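PDB 4HIZ: endosialidase from Enterobacteria phage phi92, which hydrolyses polymers of sialic acid, cleaving internal alpha-2,8 and alpha-2,9 linkages as a trimeric phage enzyme with a sialidase fold. Local coordinates for the interface of chains A and B. Numbering follows the deposited sequence. Chains: chain A/B, Endosialidase.

Contact 1: the interface of chains A and B. Residues chain A 128, 542-543, 545, 558-559; chain B 553-554.
In the intertwined C-terminal part of this trimeric endosialidase, probably near the base of its stalk, B:Arg554, at the start of strand 554-556, reaches across to backbone carbonyls of chain A. Its CG stands anti to its own carbonyl carbon (chi1 -74°), and the chain then runs extended from CG to NE. The guanidinium group meets A:Arg542 O side-on. NH2 of B:Arg554 donates to A:Arg542 O at 2.9 Å. NE of B:Arg554 donates to the same A:Arg542 O at 3.1 Å. Both nitrogens lie in the carbonyl plane, and the oxygen lies in the guanidinium plane. This two-nitrogen grip on one atom fixes the rotation of the group. NE also makes a weak, bent bond to A:Thr543 O.

The methyl of A:Ala558 covers one face of the guanidinium. Its CB lies 3.6 Å from B:Arg554 NH1, offset toward the rim. The methyl end of A:Met128 comes in at about a right angle, with CE 4.0 Å from B:Arg554 NH2. Water 1 sits at the guanidinium edge. It joins B:Arg554 NH1 and the backbone N of B:Arg554 to A:Pro559 O, which is 2.7 Å from the water. B:Val553 packs beside this bridge, its CG1 3.8 Å from A:Pro559 O. The carbonyls would probably help to stabilise the arginine's positive charge. The site ties a strand of one subunit to the backbone of its neighbour and so helps to hold the trimer together.

Contact 2: the interface of chains A and B. Residues chain A 81, 131, 507, 563; chain B 547, 555, 557, 578.
A:Trp131, A:Phe81 and A:Trp507 form the apolar centre against chain B. B:Ser547 CB lies over the face of the A:Trp131 indole, 3.5 Å from CE2 of A:Trp131, in a CH-pi contact with both of its rings. A:Phe81 puts CE1 over the centre of the A:Trp507 ring within chain A. The edge of A:Phe81 meets B:Ser557, with CZ of A:Phe81 3.5 Å from OG of the serine. B:His578 swings in with CG anti to its backbone N (chi1 -179°). One face of its imidazole takes the far rim of A:Trp507, with CH2 of A:Trp507 3.6 Å from CD2 of B:His578. Its CE1 faces A:Phe81 CE1 at 3.8 Å.

Polar groups surround this centre. B:His555 ND1 donates to A:Asp563 OD1 at 2.8 Å, and the bond is nearly straight (170° at H). The oxygen is met on its syn side and lies close to the imidazole plane. The two side chains cross at about a right angle, with carboxylate and ring planes 50° apart. The other carboxylate oxygen, A:Asp563 OD2, is 2.7 Å from water 2. That water also binds B:Ser557 OG and B:His578 ND1, and probably helps to fix the turn of the B:His578 ring. Water 3 links A:Trp131 NE1 to B:Ser547 OG. Water 4 joins A:Asp563 O to B:His578 N.

A:Trp131 lies on the short strand 130-131 of the propeller region, while A:Asp563 ends strand 560-563 and B:Ser547 and B:His555 lie on strands 546-548 and 554-556 of the C-terminal part.

Contact 3: the interface of chains A and B. Residues chain A 111, 135, 139-140; chain B 578-579, 581.
The imidazole of B:His578 and the amide of A:Asn111 meet with their planes 72° apart. The contact joins the sialidase propeller region of chain A to a C-terminal loop of chain B. At the imidazole edge, B:His578 NE2 donates to the backbone A:Asn111 O at 2.9 Å. The bond is close to straight (165° at H) and near the ring plane, but the donor is tilted from the carbonyl plane. The side chain of A:Asn111 reaches back beside the same ring, its OD1 3.5 Å from B:His578 CD2. The phenol of A:Tyr139 presents CE2 to B:Asp579 CB at 3.9 Å. Water 6 lies at the edge of that phenol. The A:Tyr139 and B:Asp579 side chains cross at about a right angle. The tyrosine hydroxyl accepts from A:Asn111 N, at 2.8 Å from OH, and so probably steadies the residue that receives the histidine.

B:Asp579 holds its CG between its backbone N and carbonyl carbon (chi1 71°). With CG there, the carboxylate can turn OD1 back to its own chain, where it accepts from B:Thr581 N and B:Thr581 OG1. Both donors come from the same face of the carboxylate. OD2 of B:Asp579 instead meets water 5 at 2.6 Å, and that water leads to A:Asn111 OD1. Water 6 joins the same OD2 to A:Thr140 OG1. Water 7 connects A:Thr140 OG1 to B:Asp579 O. A:Ile135 covers the backbone here, with CG1 3.4 Å from B:His578 O and CG2 3.5 Å from B:Asp579 O.

Contact 1: the interface of chains A and B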
ATOM      1  N   MET A 128       8.910   6.250  -1.417  1.00  9.62           N
ATOM      2  CA  MET A 128       9.042   5.639  -0.094  1.00  9.22           C
ATOM      3  C   MET A 128      10.320   6.205   0.554  1.00 10.62           C
ATOM      4  O   MET A 128      11.244   6.627  -0.156  1.00 12.01           O
ATOM      5  CB  MET A 128       9.152   4.119  -0.204  1.00 10.86           C
ATOM      6  CG  MET A 128      10.467   3.642  -0.818  1.00 13.45           C
ATOM      7  SD  MET A 128      10.602   1.859  -1.032  1.00 15.55           S
ATOM      8  CE  MET A 128       9.660   1.654  -2.560  1.00 17.28           C
ATOM      9  N   ARG A 542       4.570   0.620  -5.222  1.00 10.12           N
ATOM     10  CA  ARG A 542       6.042   0.703  -5.194  1.00 10.68           C
ATOM     11  C   ARG A 542       6.580   0.002  -3.951  1.00 10.33           C
ATOM     12  O   ARG A 542       7.596  -0.696  -4.020  1.00 10.81           O
ATOM     13  CB  ARG A 542       6.573   2.154  -5.198  1.00 11.96           C
ATOM     14  CG  ARG A 542       6.215   3.016  -6.405  1.00 13.02           C
ATOM     15  CD  ARG A 542       6.319   2.218  -7.715  1.00 12.95           C
ATOM     16  NE  ARG A 542       6.181   3.079  -8.907  1.00 13.36           N
ATOM     17  CZ  ARG A 542       7.207   3.515  -9.642  1.00 13.51           C
ATOM     18  NH1 ARG A 542       8.440   3.164  -9.336  1.00 13.05           N
ATOM     19  NH2 ARG A 542       6.988   4.269 -10.712  1.00 13.91           N
ATOM     20  N   THR A 543       5.933   0.183  -2.801  1.00 10.25           N
ATOM     21  CA  THR A 543       6.503  -0.437  -1.599  1.00 11.36           C
ATOM     22  C   THR A 543       6.550  -1.941  -1.680  1.00 11.08           C
ATOM     23  O   THR A 543       7.581  -2.553  -1.343  1.00 11.71           O
ATOM     24  CB  THR A 543       5.781  -0.023  -0.291  1.00 12.53           C
ATOM     25  OG1 THR A 543       4.377  -0.272  -0.435  1.00 12.81           O
ATOM     26  CG2 THR A 543       6.042   1.454  -0.018  1.00 14.14           C
ATOM     27  N   PRO A 545       5.395  -4.304  -4.649  1.00 11.19           N
ATOM     28  CA  PRO A 545       4.684  -4.282  -5.958  1.00 10.63           C
ATOM     29  C   PRO A 545       3.929  -5.559  -6.227  1.00 10.95           C
ATOM     30  O   PRO A 545       4.522  -6.627  -6.334  1.00 11.94           O
ATOM     31  CB  PRO A 545       5.808  -4.109  -7.011  1.00 11.74           C
ATOM     32  CG  PRO A 545       7.036  -3.786  -6.231  1.00 14.06           C
ATOM     33  CD  PRO A 545       6.860  -4.189  -4.784  1.00 12.32           C
ATOM     34  N   ALA A 558       9.375  -7.894  -5.739  1.00 10.77           N
ATOM     35  CA  ALA A 558      10.639  -7.330  -5.235  1.00 10.63           C
ATOM     36  C   ALA A 558      11.101  -8.215  -4.107  1.00 10.58           C
ATOM     37  O   ALA A 558      10.282  -8.812  -3.421  1.00 11.03           O
ATOM     38  CB  ALA A 558      10.431  -5.893  -4.693  1.00  9.62           C
ATOM     39  N   PRO A 559      12.417  -8.293  -3.889  1.00 10.84           N
ATOM     40  CA  PRO A 559      12.901  -8.916  -2.645  1.00 11.08           C
ATOM     41  C   PRO A 559      12.425  -8.106  -1.457  1.00 10.78           C
ATOM     42  O   PRO A 559      12.330  -6.874  -1.543  1.00 11.52           O
ATOM     43  CB  PRO A 559      14.444  -8.776  -2.746  1.00 13.07           C
ATOM     44  CG  PRO A 559      14.714  -8.236  -4.092  1.00 13.79           C
ATOM     45  CD  PRO A 559      13.490  -7.685  -4.699  1.00 10.49           C
TER
ATOM     46  N   VAL B 553      17.434  -2.948  -0.417  1.00 12.79           N
ATOM     47  CA  VAL B 553      16.275  -3.855  -0.367  1.00 11.93           C
ATOM     48  C   VAL B 553      15.195  -3.226   0.513  1.00 11.37           C
ATOM     49  O   VAL B 553      15.496  -2.530   1.479  1.00 11.70           O
ATOM     50  CB  VAL B 553      16.710  -5.212   0.253  1.00 13.87           C
ATOM     51  CG1 VAL B 553      15.526  -6.162   0.456  1.00 14.50           C
ATOM     52  CG2 VAL B 553      17.826  -5.859  -0.603  1.00 15.77           C
ATOM     53  N   ARG B 554      13.939  -3.488   0.179  1.00 11.16           N
ATOM     54  CA  ARG B 554      12.816  -3.041   0.982  1.00 10.05           C
ATOM     55  C   ARG B 554      12.779  -3.735   2.330  1.00 10.68           C
ATOM     56  O   ARG B 554      12.791  -4.968   2.388  1.00 11.61           O
ATOM     57  CB  ARG B 554      11.523  -3.419   0.234  1.00  9.80           C
ATOM     58  CG  ARG B 554      11.238  -2.551  -0.972  1.00  9.80           C
ATOM     59  CD  ARG B 554      10.416  -3.374  -1.995  1.00 10.07           C
ATOM     60  NE  ARG B 554       9.952  -2.517  -3.096  1.00 10.58           N
ATOM     61  CZ  ARG B 554      10.710  -2.176  -4.150  1.00 10.95           C
ATOM     62  NH1 ARG B 554      11.978  -2.652  -4.257  1.00  9.75           N
ATOM     63  NH2 ARG B 554      10.210  -1.377  -5.113  1.00 10.97           N
TER
HETATM   64  O   HOH W   1      13.397  -4.603  -2.557  1.00 11.64           O

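Contact 2: the interface of chains A and B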
ATOM      1  N   PHE A  81       6.757   5.675  11.668  1.00  9.43           N
ATOM      2  CA  PHE A  81       7.921   6.242  12.355  1.00  8.94           C
ATOM      3  C   PHE A  81       7.662   7.687  12.714  1.00  9.91           C
ATOM      4  O   PHE A  81       6.727   8.340  12.196  1.00 10.28           O
ATOM      5  CB  PHE A  81       9.176   6.159  11.462  1.00  9.35           C
ATOM      6  CG  PHE A  81       9.745   4.768  11.373  1.00 10.32           C
ATOM      7  CD1 PHE A  81      10.640   4.292  12.325  1.00 11.26           C
ATOM      8  CD2 PHE A  81       9.366   3.913  10.349  1.00 11.12           C
ATOM      9  CE1 PHE A  81      11.186   2.979  12.234  1.00 11.87           C
ATOM     10  CE2 PHE A  81       9.889   2.614  10.246  1.00 12.20           C
ATOM     11  CZ  PHE A  81      10.804   2.142  11.192  1.00 11.83           C
ATOM     12  N   TRP A 131      16.641   4.961   3.512  1.00  9.62           N
ATOM     13  CA  TRP A 131      17.623   5.194   4.576  1.00 10.13           C
ATOM     14  C   TRP A 131      18.973   5.484   3.939  1.00 10.77           C
ATOM     15  O   TRP A 131      19.464   4.720   3.088  1.00 12.17           O
ATOM     16  CB  TRP A 131      17.726   3.977   5.485  1.00 10.53           C
ATOM     17  CG  TRP A 131      16.451   3.718   6.283  1.00 10.86           C
ATOM     18  CD1 TRP A 131      15.474   4.628   6.618  1.00 11.00           C
ATOM     19  CD2 TRP A 131      16.029   2.457   6.811  1.00 11.33           C
ATOM     20  NE1 TRP A 131      14.454   3.988   7.340  1.00 11.45           N
ATOM     21  CE2 TRP A 131      14.794   2.664   7.486  1.00 11.62           C
ATOM     22  CE3 TRP A 131      16.593   1.170   6.799  1.00 12.27           C
ATOM     23  CZ2 TRP A 131      14.094   1.623   8.098  1.00 12.74           C
ATOM     24  CZ3 TRP A 131      15.895   0.121   7.440  1.00 12.98           C
ATOM     25  CH2 TRP A 131      14.659   0.362   8.063  1.00 13.32           C
ATOM     26  N   TRP A 507       6.961   1.912  16.803  1.00 10.91           N
ATOM     27  CA  TRP A 507       6.228   2.503  15.690  1.00 10.12           C
ATOM     28  C   TRP A 507       5.127   1.574  15.195  1.00 10.87           C
ATOM     29  O   TRP A 507       4.134   2.051  14.680  1.00 11.23           O
ATOM     30  CB  TRP A 507       7.201   2.877  14.536  1.00 10.65           C
ATOM     31  CG  TRP A 507       8.229   1.819  14.280  1.00 10.65           C
ATOM     32  CD1 TRP A 507       8.109   0.703  13.493  1.00  9.78           C
ATOM     33  CD2 TRP A 507       9.545   1.771  14.841  1.00 11.48           C
ATOM     34  NE1 TRP A 507       9.286  -0.041  13.528  1.00  9.86           N
ATOM     35  CE2 TRP A 507      10.169   0.597  14.361  1.00 12.09           C
ATOM     36  CE3 TRP A 507      10.245   2.600  15.729  1.00 14.35           C
ATOM     37  CZ2 TRP A 507      11.471   0.240  14.708  1.00 14.95           C
ATOM     38  CZ3 TRP A 507      11.547   2.253  16.070  1.00 16.90           C
ATOM     39  CH2 TRP A 507      12.151   1.083  15.565  1.00 16.84           C
ATOM     40  N   ASP A 563      11.773  -7.025   9.128  1.00 10.38           N
ATOM     41  CA  ASP A 563      12.654  -6.791  10.298  1.00 10.50           C
ATOM     42  C   ASP A 563      12.038  -7.269  11.632  1.00 10.40           C
ATOM     43  O   ASP A 563      12.684  -7.172  12.715  1.00 11.78           O
ATOM     44  CB  ASP A 563      12.959  -5.282  10.431  1.00 12.05           C
ATOM     45  CG  ASP A 563      13.896  -4.750   9.337  1.00 13.33           C
ATOM     46  OD1 ASP A 563      14.535  -5.575   8.641  1.00 13.10           O
ATOM     47  OD2 ASP A 563      14.025  -3.495   9.209  1.00 13.87           O
TER
ATOM     48  N   SER B 547      10.696   0.756   4.009  1.00  9.59           N
ATOM     49  CA  SER B 547      11.728   1.743   3.729  1.00  9.94           C
ATOM     50  C   SER B 547      12.744   1.041   2.861  1.00 10.48           C
ATOM     51  O   SER B 547      12.985  -0.165   3.022  1.00 11.35           O
ATOM     52  CB  SER B 547      12.414   2.135   5.042  1.00 10.51           C
ATOM     53  OG  SER B 547      11.483   2.722   5.929  1.00 11.52           O
ATOM     54  N   HIS B 555      12.688  -2.945   3.403  1.00 10.06           N
ATOM     55  CA  HIS B 555      12.536  -3.480   4.765  1.00 10.63           C
ATOM     56  C   HIS B 555      11.174  -3.161   5.298  1.00 10.13           C
ATOM     57  O   HIS B 555      10.740  -2.006   5.226  1.00  9.88           O
ATOM     58  CB  HIS B 555      13.596  -2.859   5.715  1.00 10.84           C
ATOM     59  CG  HIS B 555      14.963  -3.412   5.483  1.00 12.66           C
ATOM     60  ND1 HIS B 555      15.551  -4.319   6.340  1.00 13.46           N
ATOM     61  CD2 HIS B 555      15.810  -3.276   4.434  1.00 13.98           C
ATOM     62  CE1 HIS B 555      16.741  -4.661   5.864  1.00 15.03           C
ATOM     63  NE2 HIS B 555      16.917  -4.051   4.704  1.00 15.11           N
ATOM     64  N   SER B 557       8.799  -2.801   8.489  1.00  9.01           N
ATOM     65  CA  SER B 557       9.093  -2.426   9.889  1.00  9.82           C
ATOM     66  C   SER B 557       7.913  -2.654  10.818  1.00 10.20           C
ATOM     67  O   SER B 557       7.608  -1.808  11.671  1.00 12.04           O
ATOM     68  CB  SER B 557       9.528  -0.948   9.937  1.00 10.21           C
ATOM     69  OG  SER B 557      10.775  -0.794   9.238  1.00 12.63           O
ATOM     70  N   HIS B 578      15.854  -4.266  13.879  1.00 13.54           N
ATOM     71  CA  HIS B 578      16.008  -2.875  13.393  1.00 13.08           C
ATOM     72  C   HIS B 578      17.311  -2.216  13.848  1.00 12.89           C
ATOM     73  O   HIS B 578      18.019  -1.608  13.044  1.00 14.31           O
ATOM     74  CB  HIS B 578      14.818  -2.014  13.882  1.00 12.84           C
ATOM     75  CG  HIS B 578      14.866  -0.582  13.414  1.00 12.27           C
ATOM     76  ND1 HIS B 578      14.321  -0.168  12.213  1.00 12.29           N
ATOM     77  CD2 HIS B 578      15.353   0.533  14.010  1.00 11.90           C
ATOM     78  CE1 HIS B 578      14.485   1.139  12.083  1.00 11.86           C
ATOM     79  NE2 HIS B 578      15.103   1.592  13.173  1.00 12.30           N
TER
HETATM   80  O   HOH W   2      12.621  -1.866  10.783  1.00 12.56           O
HETATM   81  O   HOH W   3      11.713   4.633   7.908  1.00 14.68           O
HETATM   82  O   HOH W   4      13.239  -5.246  14.540  1.00 15.97           O

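Contact 3: the interface of chains A and B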
ATOM      1  N   ASN A 111      16.999   4.435  17.521  1.00 11.90           N
ATOM      2  CA  ASN A 111      16.453   3.725  16.327  1.00 12.45           C
ATOM      3  C   ASN A 111      16.355   4.567  15.065  1.00 13.27           C
ATOM      4  O   ASN A 111      15.619   4.228  14.130  1.00 14.01           O
ATOM      5  CB  ASN A 111      15.067   3.160  16.676  1.00 12.38           C
ATOM      6  CG  ASN A 111      15.165   1.965  17.607  1.00 14.00           C
ATOM      7  OD1 ASN A 111      15.972   1.070  17.381  1.00 15.28           O
ATOM      8  ND2 ASN A 111      14.390   1.964  18.673  1.00 15.37           N
ATOM      9  N   ILE A 135      21.858   2.145  10.922  1.00 12.67           N
ATOM     10  CA  ILE A 135      22.014   2.332  12.362  1.00 14.18           C
ATOM     11  C   ILE A 135      23.525   2.330  12.635  1.00 14.58           C
ATOM     12  O   ILE A 135      24.262   1.564  12.003  1.00 15.72           O
ATOM     13  CB  ILE A 135      21.312   1.209  13.152  1.00 15.85           C
ATOM     14  CG1 ILE A 135      19.802   1.224  12.857  1.00 17.87           C
ATOM     15  CG2 ILE A 135      21.589   1.360  14.657  1.00 17.09           C
ATOM     16  CD1 ILE A 135      19.133   2.553  13.250  1.00 19.12           C
ATOM     17  N   TYR A 139      26.176   1.369  17.841  1.00 18.85           N
ATOM     18  CA  TYR A 139      24.970   1.769  18.564  1.00 17.41           C
ATOM     19  C   TYR A 139      24.877   1.120  19.940  1.00 18.37           C
ATOM     20  O   TYR A 139      24.606   1.797  20.945  1.00 18.30           O
ATOM     21  CB  TYR A 139      23.772   1.315  17.721  1.00 15.74           C
ATOM     22  CG  TYR A 139      22.390   1.761  18.204  1.00 15.50           C
ATOM     23  CD1 TYR A 139      21.872   2.981  17.796  1.00 14.30           C
ATOM     24  CD2 TYR A 139      21.613   0.949  19.040  1.00 17.10           C
ATOM     25  CE1 TYR A 139      20.625   3.413  18.203  1.00 15.20           C
ATOM     26  CE2 TYR A 139      20.316   1.358  19.458  1.00 16.48           C
ATOM     27  CZ  TYR A 139      19.829   2.590  19.034  1.00 15.70           C
ATOM     28  OH  TYR A 139      18.581   3.035  19.398  1.00 15.70           O
ATOM     29  N   THR A 140      25.116  -0.191  19.993  1.00 19.43           N
ATOM     30  CA  THR A 140      25.041  -0.889  21.270  1.00 22.89           C
ATOM     31  C   THR A 140      26.289  -0.701  22.150  1.00 23.78           C
ATOM     32  O   THR A 140      26.193  -0.374  23.354  1.00 24.79           O
ATOM     33  CB  THR A 140      24.760  -2.373  21.061  1.00 26.30           C
ATOM     34  OG1 THR A 140      23.489  -2.503  20.418  1.00 27.12           O
ATOM     35  CG2 THR A 140      24.715  -3.091  22.403  1.00 29.75           C
TER
ATOM     36  N   HIS B 578      15.854  -4.266  13.879  1.00 13.54           N
ATOM     37  CA  HIS B 578      16.008  -2.875  13.393  1.00 13.08           C
ATOM     38  C   HIS B 578      17.311  -2.216  13.848  1.00 12.89           C
ATOM     39  O   HIS B 578      18.019  -1.608  13.044  1.00 14.31           O
ATOM     40  CB  HIS B 578      14.818  -2.014  13.882  1.00 12.84           C
ATOM     41  CG  HIS B 578      14.866  -0.582  13.414  1.00 12.27           C
ATOM     42  ND1 HIS B 578      14.321  -0.168  12.213  1.00 12.29           N
ATOM     43  CD2 HIS B 578      15.353   0.533  14.010  1.00 11.90           C
ATOM     44  CE1 HIS B 578      14.485   1.139  12.083  1.00 11.86           C
ATOM     45  NE2 HIS B 578      15.103   1.592  13.173  1.00 12.30           N
ATOM     46  N   ASP B 579      17.638  -2.340  15.131  1.00 13.10           N
ATOM     47  CA  ASP B 579      18.805  -1.621  15.645  1.00 13.46           C
ATOM     48  C   ASP B 579      20.125  -2.344  15.416  1.00 14.72           C
ATOM     49  O   ASP B 579      21.172  -1.887  15.883  1.00 15.53           O
ATOM     50  CB  ASP B 579      18.639  -1.234  17.129  1.00 15.04           C
ATOM     51  CG  ASP B 579      18.708  -2.429  18.093  1.00 17.09           C
ATOM     52  OD1 ASP B 579      18.989  -3.577  17.675  1.00 16.99           O
ATOM     53  OD2 ASP B 579      18.523  -2.180  19.321  1.00 19.46           O
ATOM     54  N   THR B 581      20.849  -5.520  16.306  1.00 16.15           N
ATOM     55  CA  THR B 581      21.107  -6.640  17.218  1.00 17.17           C
ATOM     56  C   THR B 581      20.872  -7.955  16.507  1.00 17.10           C
ATOM     57  O   THR B 581      19.803  -8.157  15.939  1.00 16.76           O
ATOM     58  CB  THR B 581      20.233  -6.568  18.490  1.00 18.75           C
ATOM     59  OG1 THR B 581      20.539  -5.337  19.159  1.00 20.37           O
ATOM     60  CG2 THR B 581      20.577  -7.724  19.446  1.00 18.88           C
TER
HETATM   61  O   HOH W   5      16.957  -0.201  20.003  1.00 34.24           O
HETATM   62  O   HOH W   6      20.612  -1.918  21.288  1.00 38.59           O
HETATM   63  O   HOH W   7      23.254  -2.752  17.264  1.00 45.59           O

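The centres of the C-alpha atoms lie about 12 Å apart for contacts 1 and 2, about 11 Å for contacts 2 and 3, and about 22 Å for contacts 1 and 3. Contact 2 thus sits between the others. It shares strand 554-556 of chain B with contact 1 and B:His578 with contact 3. The C-terminal region of chain B therefore meets the propeller region of chain A at successive points. In contacts 1 and 2 it also meets the C-terminal region of chain A. The deposited assembly has three copies, and this A/B patch probably recurs around the trimer.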